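Local coordinates for putative uncharacterized protein PH0734 (Pyrococcus horikoshii, PDB 3D79) that is of unknown function but carries a PUA domain and probably binds RNA, at residues A[57-62]-A[67-72]. Numbering follows the deposited sequence.
Sequences EIILVN and FIRRKD
R69 holds the E57 carboxylate side-on in a two-pronged salt bridge: NE reaches E57 OE1 at 2.8 Å and NH2 reaches E57 OE2 at 3.0 Å. Both nitrogens arrive from above the carboxylate plane, which is turned 35° from the guanidinium. The R69 chain leaves with CG opposite the backbone N (chi1 -175°) and bends at chi3, bringing NE alongside the glutamate. I59 CD1 lies over one guanidinium face, 4.0 Å from R69 NE; a water sits over the opposite face and ties E57 OE1 to K71 O. A leucine in place of R69 would probably leave the E57 carboxylate without its countercharge. I59 CG2 meets the edge of the F67 ring at CD2 (3.8 Å), and V61 CG2 touches CE2 of that ring. Beneath these side chains runs the antiparallel hairpin of strands 56-61 and 64-70, interior to the five-stranded sheet of the pre-PUA-like domain. E57 with R69 and I59 with F67 are hydrogen-bonded pairs, each closed by two backbone bonds. I58 and I68, the non-hydrogen-bonded pair between them, face I173 of helix 172-177. On the opposite face, I24 of helix 18-32 packs on I59 and F67, and V49 of adjacent strand 47-51 flanks E57 and R69.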
loop_
_atom_site.group_PDB
_atom_site.type_symbol
_atom_site.label_atom_id
_atom_site.label_comp_id
_atom_site.label_asym_id
_atom_site.label_seq_id
_atom_site.Cartn_x
_atom_site.Cartn_y
_atom_site.Cartn_z
ATOM N N GLU A 57 10.500 4.608 7.624
ATOM C CA GLU A 57 11.117 3.355 8.047
ATOM C C GLU A 57 10.586 2.196 7.213
ATOM O O GLU A 57 9.481 2.266 6.679
ATOM C CB GLU A 57 10.831 3.084 9.521
ATOM C CG GLU A 57 11.495 4.047 10.496
ATOM C CD GLU A 57 10.826 4.006 11.853
ATOM O OE1 GLU A 57 9.635 4.384 11.937
ATOM O OE2 GLU A 57 11.482 3.589 12.828
ATOM N N ILE A 58 11.394 1.143 7.115
ATOM C CA ILE A 58 11.012 -0.111 6.467
ATOM C C ILE A 58 10.868 -1.181 7.551
ATOM O O ILE A 58 11.772 -1.384 8.359
ATOM C CB ILE A 58 12.071 -0.543 5.405
ATOM C CG1 ILE A 58 12.306 0.569 4.363
ATOM C CG2 ILE A 58 11.710 -1.898 4.741
ATOM C CD1 ILE A 58 11.065 1.019 3.591
ATOM N N ILE A 59 9.715 -1.838 7.584
ATOM C CA ILE A 59 9.474 -2.896 8.559
ATOM C C ILE A 59 9.654 -4.243 7.866
ATOM O O ILE A 59 8.988 -4.522 6.865
ATOM C CB ILE A 59 8.054 -2.816 9.170
ATOM C CG1 ILE A 59 7.771 -1.422 9.757
ATOM C CG2 ILE A 59 7.844 -3.934 10.211
ATOM C CD1 ILE A 59 8.620 -1.061 10.970
ATOM N N LEU A 60 10.556 -5.059 8.410
ATOM C CA LEU A 60 10.859 -6.378 7.871
ATOM C C LEU A 60 10.220 -7.456 8.729
ATOM O O LEU A 60 10.281 -7.391 9.956
ATOM C CB LEU A 60 12.373 -6.605 7.796
ATOM C CG LEU A 60 13.158 -5.683 6.849
ATOM C CD1 LEU A 60 13.699 -4.474 7.606
ATOM C CD2 LEU A 60 14.285 -6.441 6.153
ATOM N N VAL A 61 9.598 -8.432 8.077
ATOM C CA VAL A 61 8.986 -9.567 8.765
ATOM C C VAL A 61 9.750 -10.811 8.337
ATOM O O VAL A 61 9.732 -11.179 7.161
ATOM C CB VAL A 61 7.487 -9.707 8.430
ATOM C CG1 VAL A 61 6.869 -10.853 9.219
ATOM C CG2 VAL A 61 6.750 -8.410 8.738
ATOM N N ASN A 62 10.427 -11.439 9.296
ATOM C CA ASN A 62 11.335 -12.559 9.020
ATOM C C ASN A 62 12.267 -12.243 7.846
ATOM O O ASN A 62 12.397 -13.025 6.892
ATOM C CB ASN A 62 10.548 -13.862 8.824
ATOM C CG ASN A 62 9.633 -14.163 9.997
ATOM O OD1 ASN A 62 10.003 -13.964 11.157
ATOM N ND2 ASN A 62 8.429 -14.639 9.701
ATOM N N PHE A 67 6.543 -3.547 5.148
ATOM C CA PHE A 67 5.765 -2.322 5.351
ATOM C C PHE A 67 6.596 -1.058 5.352
ATOM O O PHE A 67 7.775 -1.069 5.717
ATOM C CB PHE A 67 4.998 -2.368 6.678
ATOM C CG PHE A 67 4.361 -3.689 6.957
ATOM C CD1 PHE A 67 3.286 -4.130 6.192
ATOM C CD2 PHE A 67 4.845 -4.504 7.977
ATOM C CE1 PHE A 67 2.692 -5.377 6.443
ATOM C CE2 PHE A 67 4.258 -5.742 8.237
ATOM C CZ PHE A 67 3.190 -6.185 7.461
ATOM N N ILE A 68 5.942 0.028 4.949
ATOM C CA ILE A 68 6.446 1.380 5.171
ATOM C C ILE A 68 5.920 1.848 6.520
ATOM O O ILE A 68 4.796 1.522 6.898
ATOM C CB ILE A 68 5.991 2.343 4.031
ATOM C CG1 ILE A 68 6.834 3.624 4.015
ATOM C CG2 ILE A 68 4.495 2.658 4.107
ATOM C CD1 ILE A 68 6.759 4.350 2.670
ATOM N N ARG A 69 6.734 2.583 7.269
ATOM C CA ARG A 69 6.222 3.243 8.460
ATOM C C ARG A 69 6.512 4.732 8.385
ATOM O O ARG A 69 7.642 5.143 8.118
ATOM C CB ARG A 69 6.761 2.631 9.756
ATOM C CG ARG A 69 6.127 3.255 11.013
ATOM C CD ARG A 69 6.340 2.420 12.268
ATOM N NE ARG A 69 7.728 2.421 12.723
ATOM C CZ ARG A 69 8.159 1.815 13.829
ATOM N NH1 ARG A 69 7.311 1.155 14.611
ATOM N NH2 ARG A 69 9.442 1.873 14.159
ATOM N N ARG A 70 5.452 5.513 8.564
ATOM C CA ARG A 70 5.532 6.961 8.688
ATOM C C ARG A 70 4.956 7.283 10.055
ATOM O O ARG A 70 3.766 7.050 10.299
ATOM C CB ARG A 70 4.725 7.636 7.584
ATOM C CG ARG A 70 5.361 7.544 6.204
ATOM C CD ARG A 70 6.188 8.784 5.890
ATOM N NE ARG A 70 7.086 8.565 4.759
ATOM C CZ ARG A 70 6.818 8.905 3.504
ATOM N NH1 ARG A 70 7.708 8.657 2.552
ATOM N NH2 ARG A 70 5.665 9.490 3.198
ATOM N N LYS A 71 5.808 7.817 10.930
ATOM C CA LYS A 71 5.553 7.928 12.377
ATOM C C LYS A 71 5.129 6.607 13.026
ATOM O O LYS A 71 5.973 5.727 13.226
ATOM C CB LYS A 71 4.636 9.120 12.753
ATOM C CG LYS A 71 3.552 9.517 11.739
ATOM C CD LYS A 71 2.160 8.992 12.112
ATOM C CE LYS A 71 1.332 10.028 12.890
ATOM N NZ LYS A 71 1.809 10.237 14.298
ATOM N N ASP A 72 3.845 6.450 13.338
ATOM C CA ASP A 72 3.367 5.207 13.936
ATOM C C ASP A 72 2.413 4.444 13.019
ATOM O O ASP A 72 1.849 3.419 13.421
ATOM C CB ASP A 72 2.729 5.466 15.311
ATOM C CG ASP A 72 1.391 6.181 15.221
ATOM O OD1 ASP A 72 0.521 5.922 16.082
ATOM O OD2 ASP A 72 1.204 7.002 14.302
HETATM O O HOH W 1 8.619 6.578 10.500
HETATM O O HOH W 2 8.500 5.577 14.380
#